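Local coordinates for TRAP solute Binding Protein (Uncultured marine bacterium, PDB 5I7I), which binds aromatic acids such as 3-hydroxybenzoate as the solute-binding component of a TRAP transporter, probably handing them to its membrane subunits for uptake, at residues E106-A112 against R231-P237; L133-L139 against L241-Y247; K154-S158 against T291-L295. All blocks are in the same frame, centred on the assembly; numbering follows the deposited sequence.

Contact 1: residues E106-A112 against R231-P237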
loop_
_atom_site.group_PDB
_atom_site.type_symbol
_atom_site.label_atom_id
_atom_site.label_comp_id
_atom_site.label_asym_id
_atom_site.label_seq_id
_atom_site.Cartn_x
_atom_site.Cartn_y
_atom_site.Cartn_z
ATOM N N GLU A 106 -8.045 -3.058 -3.683
ATOM C CA GLU A 106 -6.965 -3.567 -4.508
ATOM C C GLU A 106 -7.415 -3.973 -5.902
ATOM O O GLU A 106 -6.582 -4.403 -6.699
ATOM C CB GLU A 106 -6.336 -4.784 -3.842
ATOM C CG GLU A 106 -5.668 -4.507 -2.535
ATOM C CD GLU A 106 -4.923 -5.701 -2.047
ATOM O OE1 GLU A 106 -5.536 -6.562 -1.375
ATOM O OE2 GLU A 106 -3.723 -5.802 -2.389
ATOM N N LEU A 107 -8.703 -3.884 -6.211
ATOM C CA LEU A 107 -9.207 -4.401 -7.466
ATOM C C LEU A 107 -8.774 -3.525 -8.637
ATOM O O LEU A 107 -8.403 -2.360 -8.461
ATOM C CB LEU A 107 -10.723 -4.552 -7.400
ATOM C CG LEU A 107 -11.197 -5.599 -6.390
ATOM C CD1 LEU A 107 -12.712 -5.593 -6.283
ATOM C CD2 LEU A 107 -10.717 -6.994 -6.795
ATOM N N PRO A 108 -8.771 -4.088 -9.845
ATOM C CA PRO A 108 -8.186 -3.381 -10.986
ATOM C C PRO A 108 -8.868 -2.040 -11.214
ATOM O O PRO A 108 -10.094 -1.923 -11.197
ATOM C CB PRO A 108 -8.423 -4.350 -12.148
ATOM C CG PRO A 108 -8.396 -5.730 -11.478
ATOM C CD PRO A 108 -9.121 -5.482 -10.192
ATOM N N PHE A 109 -8.058 -1.021 -11.429
ATOM C CA PHE A 109 -8.549 0.288 -11.842
ATOM C C PHE A 109 -9.460 0.940 -10.813
ATOM O O PHE A 109 -10.237 1.837 -11.151
ATOM C CB PHE A 109 -9.148 0.232 -13.249
ATOM C CG PHE A 109 -8.132 -0.174 -14.271
ATOM C CD1 PHE A 109 -7.197 0.731 -14.731
ATOM C CD2 PHE A 109 -8.039 -1.482 -14.699
ATOM C CE1 PHE A 109 -6.238 0.352 -15.624
ATOM C CE2 PHE A 109 -7.066 -1.865 -15.601
ATOM C CZ PHE A 109 -6.163 -0.947 -16.058
ATOM N N MET A 110 -9.323 0.556 -9.532
ATOM C CA MET A 110 -10.015 1.241 -8.448
ATOM C C MET A 110 -9.447 2.611 -8.086
ATOM O O MET A 110 -10.232 3.515 -7.763
ATOM C CB MET A 110 -10.032 0.387 -7.185
ATOM C CG MET A 110 -11.027 -0.711 -7.272
ATOM S SD MET A 110 -12.749 -0.143 -7.229
ATOM C CE MET A 110 -12.873 0.318 -5.527
ATOM N N PRO A 111 -8.126 2.820 -8.051
ATOM C CA PRO A 111 -7.616 3.999 -7.333
ATOM C C PRO A 111 -7.629 5.274 -8.152
ATOM O O PRO A 111 -7.311 5.290 -9.342
ATOM C CB PRO A 111 -6.174 3.606 -6.986
ATOM C CG PRO A 111 -5.779 2.731 -8.142
ATOM C CD PRO A 111 -7.022 1.932 -8.466
ATOM N N ALA A 112 -8.010 6.355 -7.489
ATOM C CA ALA A 112 -7.713 7.699 -7.973
ATOM C C ALA A 112 -6.386 8.124 -7.339
ATOM O O ALA A 112 -5.516 7.278 -7.108
ATOM C CB ALA A 112 -8.861 8.644 -7.627
ATOM N N ARG A 231 -8.191 6.714 -13.435
ATOM C CA ARG A 231 -8.094 5.572 -12.532
ATOM C C ARG A 231 -6.839 4.787 -12.859
ATOM O O ARG A 231 -6.646 4.349 -13.999
ATOM C CB ARG A 231 -9.333 4.683 -12.611
ATOM C CG ARG A 231 -10.581 5.318 -12.048
ATOM C CD ARG A 231 -10.473 5.549 -10.550
ATOM N NE ARG A 231 -11.704 6.058 -9.941
ATOM C CZ ARG A 231 -12.073 7.335 -9.925
ATOM N NH1 ARG A 231 -13.209 7.712 -9.355
ATOM N NH2 ARG A 231 -11.287 8.259 -10.455
ATOM N N GLY A 232 -5.974 4.624 -11.863
ATOM C CA GLY A 232 -4.716 3.951 -12.066
ATOM C C GLY A 232 -4.861 2.446 -11.991
ATOM O O GLY A 232 -5.930 1.895 -11.735
ATOM N N LEU A 233 -3.750 1.761 -12.253
ATOM C CA LEU A 233 -3.784 0.313 -12.424
ATOM C C LEU A 233 -4.294 -0.389 -11.178
ATOM O O LEU A 233 -5.183 -1.240 -11.262
ATOM C CB LEU A 233 -2.377 -0.167 -12.773
ATOM C CG LEU A 233 -2.232 -1.625 -13.159
ATOM C CD1 LEU A 233 -2.970 -1.869 -14.488
ATOM C CD2 LEU A 233 -0.747 -1.991 -13.262
ATOM N N TYR A 234 -3.750 -0.040 -10.018
ATOM C CA TYR A 234 -4.107 -0.662 -8.752
ATOM C C TYR A 234 -3.435 0.152 -7.663
ATOM O O TYR A 234 -2.512 0.939 -7.922
ATOM C CB TYR A 234 -3.608 -2.123 -8.656
ATOM C CG TYR A 234 -2.123 -2.143 -8.344
ATOM C CD1 TYR A 234 -1.184 -1.932 -9.335
ATOM C CD2 TYR A 234 -1.665 -2.298 -7.032
ATOM C CE1 TYR A 234 0.171 -1.878 -9.042
ATOM C CE2 TYR A 234 -0.291 -2.233 -6.733
ATOM C CZ TYR A 234 0.612 -2.022 -7.739
ATOM O OH TYR A 234 1.966 -1.906 -7.490
ATOM N N THR A 235 -3.890 -0.071 -6.436
ATOM C CA THR A 235 -3.115 0.300 -5.267
ATOM C C THR A 235 -3.265 -0.816 -4.255
ATOM O O THR A 235 -4.044 -1.757 -4.451
ATOM C CB THR A 235 -3.557 1.647 -4.681
ATOM O OG1 THR A 235 -2.610 2.046 -3.707
ATOM C CG2 THR A 235 -4.910 1.550 -4.001
ATOM N N THR A 236 -2.510 -0.717 -3.163
ATOM C CA THR A 236 -2.652 -1.695 -2.088
ATOM C C THR A 236 -2.666 -0.983 -0.734
ATOM O O THR A 236 -1.885 -0.040 -0.518
ATOM C CB THR A 236 -1.594 -2.818 -2.160
ATOM O OG1 THR A 236 -2.001 -3.966 -1.414
ATOM C CG2 THR A 236 -0.226 -2.344 -1.666
ATOM N N PRO A 237 -3.594 -1.337 0.151
ATOM C CA PRO A 237 -3.703 -0.625 1.430
ATOM C C PRO A 237 -2.540 -0.871 2.375
ATOM O O PRO A 237 -2.094 -2.006 2.578
ATOM C CB PRO A 237 -5.016 -1.142 2.015
ATOM C CG PRO A 237 -5.814 -1.467 0.840
ATOM C CD PRO A 237 -4.846 -2.048 -0.149
HETATM O O HOH W 1 -6.604 -1.050 -6.765
HETATM O O HOH W 2 -12.810 3.867 -8.458
#
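Arg-231 opens the contact by lying against the carbonyls of Phe-109, Met-110 and Pro-111. A bend at its second torsion (chi2 -66°) turns the chain so that Ala-112 CB sits over one guanidinium face, 3.7 Å from Arg-231 NH2. At the edge of that group, a water accepts from Arg-231 NE and donates to Met-110 O. Gly-232 then uses both backbone poles: its N donates to Pro-111 O at 2.9 Å, and its O receives a CA-H...O contact from Phe-109 CA at 3.1 Å. Leu-233 O accepts from Phe-109 N (2.9 Å), the donor standing 47° above the carbonyl plane, while Leu-233 CD1 reaches the ring at Phe-109 CZ. The Pro-111 ring packs on the Tyr-234 carbonyl carbon; the Tyr-234 side chain, about 5 Å from bound 3-hydroxybenzoate, meets the ring of pocket residue His-144. A second water bridges Thr-235 N and Leu-107 O. Thr-236 OG1 donates to Glu-106 OE2 at 2.7 Å, and Thr-171 also bonds that oxygen. These loops, with 231-237 leading past the ligand site into strand 237-243, are packed between helix 297-320, touched by Phe-109, helix 325-339, touched by Met-110, and helix 172-180, touched by Glu-106 and Tyr-234.

Contact 2: residues L133-L139 against L241-Y247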
loop_
_atom_site.group_PDB
_atom_site.type_symbol
_atom_site.label_atom_id
_atom_site.label_comp_id
_atom_site.label_asym_id
_atom_site.label_seq_id
_atom_site.Cartn_x
_atom_site.Cartn_y
_atom_site.Cartn_z
ATOM N N LEU A 133 -10.250 -4.574 11.550
ATOM C CA LEU A 133 -9.220 -3.972 12.387
ATOM C C LEU A 133 -9.652 -3.850 13.842
ATOM O O LEU A 133 -8.988 -3.156 14.625
ATOM C CB LEU A 133 -8.789 -2.633 11.788
ATOM C CG LEU A 133 -8.099 -2.815 10.429
ATOM C CD1 LEU A 133 -7.944 -1.495 9.694
ATOM C CD2 LEU A 133 -6.733 -3.460 10.609
ATOM N N LYS A 134 -10.731 -4.539 14.226
ATOM C CA LYS A 134 -11.250 -4.453 15.589
ATOM C C LYS A 134 -10.213 -4.819 16.649
ATOM O O LYS A 134 -10.332 -4.366 17.795
ATOM C CB LYS A 134 -12.512 -5.320 15.738
ATOM C CG LYS A 134 -12.285 -6.816 15.584
ATOM C CD LYS A 134 -13.558 -7.626 15.779
ATOM C CE LYS A 134 -13.238 -9.104 15.803
ATOM N NZ LYS A 134 -12.596 -9.524 14.531
ATOM N N ASP A 135 -9.202 -5.620 16.312
ATOM C CA ASP A 135 -8.237 -6.057 17.315
ATOM C C ASP A 135 -7.095 -5.063 17.514
ATOM O O ASP A 135 -6.173 -5.360 18.276
ATOM C CB ASP A 135 -7.649 -7.434 16.974
ATOM C CG ASP A 135 -8.689 -8.558 16.996
ATOM O OD1 ASP A 135 -9.747 -8.398 17.637
ATOM O OD2 ASP A 135 -8.418 -9.605 16.382
ATOM N N TYR A 136 -7.139 -3.906 16.843
ATOM C CA TYR A 136 -6.070 -2.916 16.841
ATOM C C TYR A 136 -6.630 -1.542 17.175
ATOM O O TYR A 136 -7.826 -1.274 17.035
ATOM C CB TYR A 136 -5.410 -2.823 15.453
ATOM C CG TYR A 136 -5.000 -4.150 14.857
ATOM C CD1 TYR A 136 -5.928 -4.932 14.180
ATOM C CD2 TYR A 136 -3.711 -4.656 15.016
ATOM C CE1 TYR A 136 -5.581 -6.162 13.651
ATOM C CE2 TYR A 136 -3.347 -5.887 14.478
ATOM C CZ TYR A 136 -4.293 -6.636 13.805
ATOM O OH TYR A 136 -3.976 -7.845 13.250
ATOM N N LYS A 137 -5.727 -0.656 17.575
ATOM C CA LYS A 137 -5.982 0.777 17.532
ATOM C C LYS A 137 -5.540 1.259 16.158
ATOM O O LYS A 137 -4.345 1.218 15.823
ATOM C CB LYS A 137 -5.224 1.511 18.644
ATOM C CG LYS A 137 -5.218 3.029 18.503
ATOM C CD LYS A 137 -6.603 3.652 18.557
ATOM C CE LYS A 137 -6.487 5.164 18.352
ATOM N NZ LYS A 137 -7.807 5.851 18.483
ATOM N N VAL A 138 -6.492 1.725 15.369
ATOM C CA VAL A 138 -6.186 2.190 14.023
ATOM C C VAL A 138 -5.625 3.599 14.135
ATOM O O VAL A 138 -6.272 4.492 14.700
ATOM C CB VAL A 138 -7.428 2.175 13.128
ATOM C CG1 VAL A 138 -7.122 2.809 11.763
ATOM C CG2 VAL A 138 -7.950 0.753 12.951
ATOM N N LEU A 139 -4.413 3.806 13.618
ATOM C CA LEU A 139 -3.915 5.162 13.444
ATOM C C LEU A 139 -4.341 5.699 12.085
ATOM O O LEU A 139 -4.983 6.753 12.006
ATOM C CB LEU A 139 -2.398 5.237 13.651
ATOM C CG LEU A 139 -1.916 4.690 15.003
ATOM C CD1 LEU A 139 -0.406 4.689 15.029
ATOM C CD2 LEU A 139 -2.493 5.486 16.171
ATOM N N LEU A 241 -0.869 1.048 12.546
ATOM C CA LEU A 241 -1.643 0.481 13.640
ATOM C C LEU A 241 -0.875 0.548 14.946
ATOM O O LEU A 241 0.350 0.446 14.970
ATOM C CB LEU A 241 -1.907 -1.009 13.379
ATOM C CG LEU A 241 -2.605 -1.374 12.073
ATOM C CD1 LEU A 241 -2.723 -2.880 12.003
ATOM C CD2 LEU A 241 -3.953 -0.719 11.981
ATOM N N MET A 242 -1.621 0.695 16.040
ATOM C CA MET A 242 -1.067 0.675 17.382
ATOM C C MET A 242 -1.694 -0.478 18.150
ATOM O O MET A 242 -2.856 -0.852 17.933
ATOM C CB MET A 242 -1.388 1.998 18.078
ATOM C CG MET A 242 -0.813 2.142 19.480
ATOM S SD MET A 242 -1.033 3.794 20.128
ATOM C CE MET A 242 0.368 4.661 19.472
ATOM N N ASN A 243 -0.926 -1.030 19.081
ATOM C CA ASN A 243 -1.461 -2.064 19.952
ATOM C C ASN A 243 -2.600 -1.494 20.789
ATOM O O ASN A 243 -2.478 -0.416 21.381
ATOM C CB ASN A 243 -0.349 -2.583 20.853
ATOM C CG ASN A 243 -0.854 -3.576 21.888
ATOM O OD1 ASN A 243 -1.048 -3.236 23.048
ATOM N ND2 ASN A 243 -1.073 -4.807 21.461
ATOM N N LYS A 244 -3.715 -2.222 20.835
ATOM C CA LYS A 244 -4.910 -1.711 21.495
ATOM C C LYS A 244 -4.680 -1.525 22.988
ATOM O O LYS A 244 -5.006 -0.474 23.542
ATOM C CB LYS A 244 -6.076 -2.666 21.236
ATOM C CG LYS A 244 -7.454 -2.116 21.561
ATOM C CD LYS A 244 -8.525 -2.970 20.895
ATOM C CE LYS A 244 -9.850 -2.244 20.803
ATOM N NZ LYS A 244 -10.859 -3.117 20.143
ATOM N N ALA A 245 -4.136 -2.542 23.666
ATOM C CA ALA A 245 -3.942 -2.441 25.109
ATOM C C ALA A 245 -3.024 -1.273 25.454
ATOM O O ALA A 245 -3.247 -0.566 26.448
ATOM C CB ALA A 245 -3.384 -3.755 25.652
ATOM N N LYS A 246 -2.001 -1.042 24.628
ATOM C CA LYS A 246 -1.071 0.049 24.886
ATOM C C LYS A 246 -1.766 1.396 24.734
ATOM O O LYS A 246 -1.623 2.282 25.586
ATOM C CB LYS A 246 0.151 -0.055 23.975
ATOM C CG LYS A 246 1.271 0.943 24.309
ATOM C CD LYS A 246 1.899 0.691 25.677
ATOM C CE LYS A 246 3.138 1.549 25.868
ATOM N NZ LYS A 246 4.021 1.008 26.937
ATOM N N TYR A 247 -2.536 1.570 23.659
ATOM C CA TYR A 247 -3.351 2.772 23.533
ATOM C C TYR A 247 -4.278 2.937 24.739
ATOM O O TYR A 247 -4.392 4.027 25.307
ATOM C CB TYR A 247 -4.171 2.734 22.241
ATOM C CG TYR A 247 -5.211 3.849 22.166
ATOM C CD1 TYR A 247 -4.862 5.146 21.799
ATOM C CD2 TYR A 247 -6.541 3.599 22.485
ATOM C CE1 TYR A 247 -5.814 6.164 21.743
ATOM C CE2 TYR A 247 -7.494 4.602 22.440
ATOM C CZ TYR A 247 -7.127 5.884 22.044
ATOM O OH TYR A 247 -8.069 6.886 21.997
HETATM O O HOH W 3 -3.865 -4.919 19.632
#
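Lys-244 NZ donates to Lys-134 O at 2.7 Å, approaching almost in line with the carbonyl (C=O...N angle 171°); its fully extended chain spans from the first turn of a helix to the type I turn of 133-136. Beside it, a water links Asp-135 O to Lys-244 N. The antiparallel strands are joined at the hydrogen-bonded pair Lys-137 and Met-242, where Met-242 N gives a nearly straight bond to Lys-137 O (2.8 Å, 174°) and Lys-137 N returns a more bent one to Met-242 O. With CG anti to the backbone N and a turn at chi2 (62°), the Lys-137 chain runs over the Tyr-247 ring. Its CD stands 3.8 Å from the centroid of the Tyr-247 ring, and NZ makes an off-centre cation-pi contact before reaching its salt-bridge partner Asp-259, which also bonds the Tyr-247 hydroxyl. On the other face of the sheet, Leu-241 CD1 lies over the Tyr-136 ring, 3.6 Å from Tyr-136 CD2, and Leu-241 CD2 meets Leu-133 CD2. Asn-243 OD1 N-caps the helix by accepting from Lys-246 N. Strand 136-143 borders its five-stranded sheet; helix 76-82 packs on Tyr-136, and helix 252-259 on Leu-139 and Met-242.

Contact 3: residues K154-S158 against T291-L295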
loop_
_atom_site.group_PDB
_atom_site.type_symbol
_atom_site.label_atom_id
_atom_site.label_comp_id
_atom_site.label_asym_id
_atom_site.label_seq_id
_atom_site.Cartn_x
_atom_site.Cartn_y
_atom_site.Cartn_z
ATOM N N LYS A 154 11.920 -4.477 -21.643
ATOM C CA LYS A 154 10.854 -4.619 -22.630
ATOM C C LYS A 154 9.735 -3.631 -22.326
ATOM O O LYS A 154 9.182 -3.623 -21.224
ATOM C CB LYS A 154 10.307 -6.041 -22.598
ATOM C CG LYS A 154 9.203 -6.299 -23.600
ATOM C CD LYS A 154 8.700 -7.732 -23.475
ATOM C CE LYS A 154 7.623 -8.035 -24.488
ATOM N NZ LYS A 154 7.020 -9.362 -24.160
ATOM N N VAL A 155 9.384 -2.797 -23.297
ATOM C CA VAL A 155 8.287 -1.865 -23.081
ATOM C C VAL A 155 6.975 -2.634 -23.063
ATOM O O VAL A 155 6.698 -3.439 -23.959
ATOM C CB VAL A 155 8.268 -0.788 -24.170
ATOM C CG1 VAL A 155 7.039 0.107 -24.012
ATOM C CG2 VAL A 155 9.545 0.032 -24.124
ATOM N N ILE A 156 6.141 -2.355 -22.077
ATOM C CA ILE A 156 4.826 -2.978 -21.963
ATOM C C ILE A 156 3.820 -2.022 -22.599
ATOM O O ILE A 156 3.407 -1.025 -21.999
ATOM C CB ILE A 156 4.471 -3.345 -20.520
ATOM C CG1 ILE A 156 5.526 -4.285 -19.927
ATOM C CG2 ILE A 156 3.080 -3.973 -20.465
ATOM C CD1 ILE A 156 5.764 -5.566 -20.703
ATOM N N LYS A 157 3.415 -2.344 -23.836
ATOM C CA LYS A 157 2.439 -1.557 -24.584
ATOM C C LYS A 157 1.031 -2.104 -24.476
ATOM O O LYS A 157 0.076 -1.380 -24.777
ATOM C CB LYS A 157 2.765 -1.584 -26.079
ATOM C CG LYS A 157 4.145 -1.118 -26.446
ATOM C CD LYS A 157 4.337 -1.244 -27.952
ATOM C CE LYS A 157 5.272 -2.392 -28.334
ATOM N NZ LYS A 157 4.762 -3.746 -27.990
ATOM N N SER A 158 0.887 -3.362 -24.094
ATOM C CA SER A 158 -0.409 -4.025 -24.061
ATOM C C SER A 158 -0.255 -5.258 -23.182
ATOM O O SER A 158 0.856 -5.678 -22.853
ATOM C CB SER A 158 -0.895 -4.440 -25.458
ATOM O OG SER A 158 -0.162 -5.559 -25.924
ATOM N N THR A 291 12.437 4.620 -19.515
ATOM C CA THR A 291 11.330 5.059 -20.345
ATOM C C THR A 291 10.047 4.967 -19.539
ATOM O O THR A 291 9.923 4.139 -18.628
ATOM C CB THR A 291 11.169 4.206 -21.615
ATOM O OG1 THR A 291 11.067 2.816 -21.277
ATOM C CG2 THR A 291 12.332 4.419 -22.572
ATOM N N ILE A 292 9.090 5.822 -19.885
ATOM C CA ILE A 292 7.781 5.796 -19.256
ATOM C C ILE A 292 6.741 5.884 -20.354
ATOM O O ILE A 292 6.727 6.851 -21.136
ATOM C CB ILE A 292 7.612 6.891 -18.179
ATOM C CG1 ILE A 292 6.188 6.881 -17.611
ATOM C CG2 ILE A 292 7.918 8.266 -18.707
ATOM C CD1 ILE A 292 5.809 5.611 -16.950
ATOM N N HIS A 293 5.912 4.858 -20.440
ATOM C CA HIS A 293 4.897 4.713 -21.465
ATOM C C HIS A 293 3.544 4.696 -20.768
ATOM O O HIS A 293 3.375 4.023 -19.751
ATOM C CB HIS A 293 5.111 3.396 -22.208
ATOM C CG HIS A 293 4.153 3.162 -23.336
ATOM N ND1 HIS A 293 4.055 4.004 -24.418
ATOM C CD2 HIS A 293 3.261 2.163 -23.553
ATOM C CE1 HIS A 293 3.135 3.542 -25.250
ATOM N NE2 HIS A 293 2.635 2.427 -24.748
ATOM N N SER A 294 2.572 5.396 -21.327
ATOM C CA SER A 294 1.265 5.543 -20.701
ATOM C C SER A 294 0.201 4.922 -21.601
ATOM O O SER A 294 -0.039 5.400 -22.716
ATOM C CB SER A 294 0.978 7.019 -20.444
ATOM O OG SER A 294 -0.237 7.148 -19.728
ATOM N N LEU A 295 -0.430 3.849 -21.135
ATOM C CA LEU A 295 -1.436 3.164 -21.929
ATOM C C LEU A 295 -2.688 4.008 -22.093
ATOM O O LEU A 295 -3.158 4.668 -21.157
ATOM C CB LEU A 295 -1.829 1.852 -21.262
ATOM C CG LEU A 295 -0.680 0.886 -20.982
ATOM C CD1 LEU A 295 -1.247 -0.403 -20.413
ATOM C CD2 LEU A 295 0.110 0.601 -22.234
HETATM O O HOH W 4 0.361 1.126 -25.785
#
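Leu-295 CD2 presses on the carbonyl of Lys-157, 3.2 Å from Lys-157 O, and lies 3.7 Å from Ile-156 O; this is the close-packed end of the contact. Next to it, His-293 turns an imidazole edge to the loop: Ile-156 O lies near the ring plane, 3.5 Å from His-293 CD2, and Lys-157 CA approaches obliquely. That Ile-156 oxygen is also hydrogen-bonded to Thr-225 OG1 of strand 223-227. Packing slackens toward the start of both segments. Val-155 CG1 comes only to 4.2 Å from His-293 CB, and Val-155 CG2 to 4.3 Å from Thr-291 OG1, toward the solvent side, where Thr-291 is exposed.

Direct polar bonding between the segments is absent, and a water takes its place. It donates to Lys-157 O (2.7 Å) and lies in the His-293 ring plane, 2.8 Å from His-293 NE2. The Lys-157 ammonium turns instead to a salt bridge with Asp-161.

The segments run almost parallel, 6° apart end to end, yet the nearest CA pair, Lys-157 and Leu-295, is 6.7 Å apart, too far for strand pairing. Strand 291-295 bonds instead to strand 223-227, as one of the two outermost strands of the six-stranded sheet, and the 154-158 loop packs side-on against it. Such a mixed sheet flanked by helices is the core of one lobe in a two-lobed periplasmic binding protein.

Overall arrangement
The three contacts sample the two sheets and the connection between them. Contact 2 lies in the five-stranded sheet and contact 3 at the margin of the six-stranded one, their centres about 41 Å apart on opposite sides of the chain's centre. Contact 1 lies between, about 26 Å from contact 2 and about 18 Å from contact 3 (centres), and 231-237 leads from strand 223-227 of one sheet into strand 237-243 of the other, which carries on to 241-247. Contact 1 is also nearest the ligand, through the side chain of Tyr-234 beside the 3-hydroxybenzoate pocket. Along the chain all three contacts interleave.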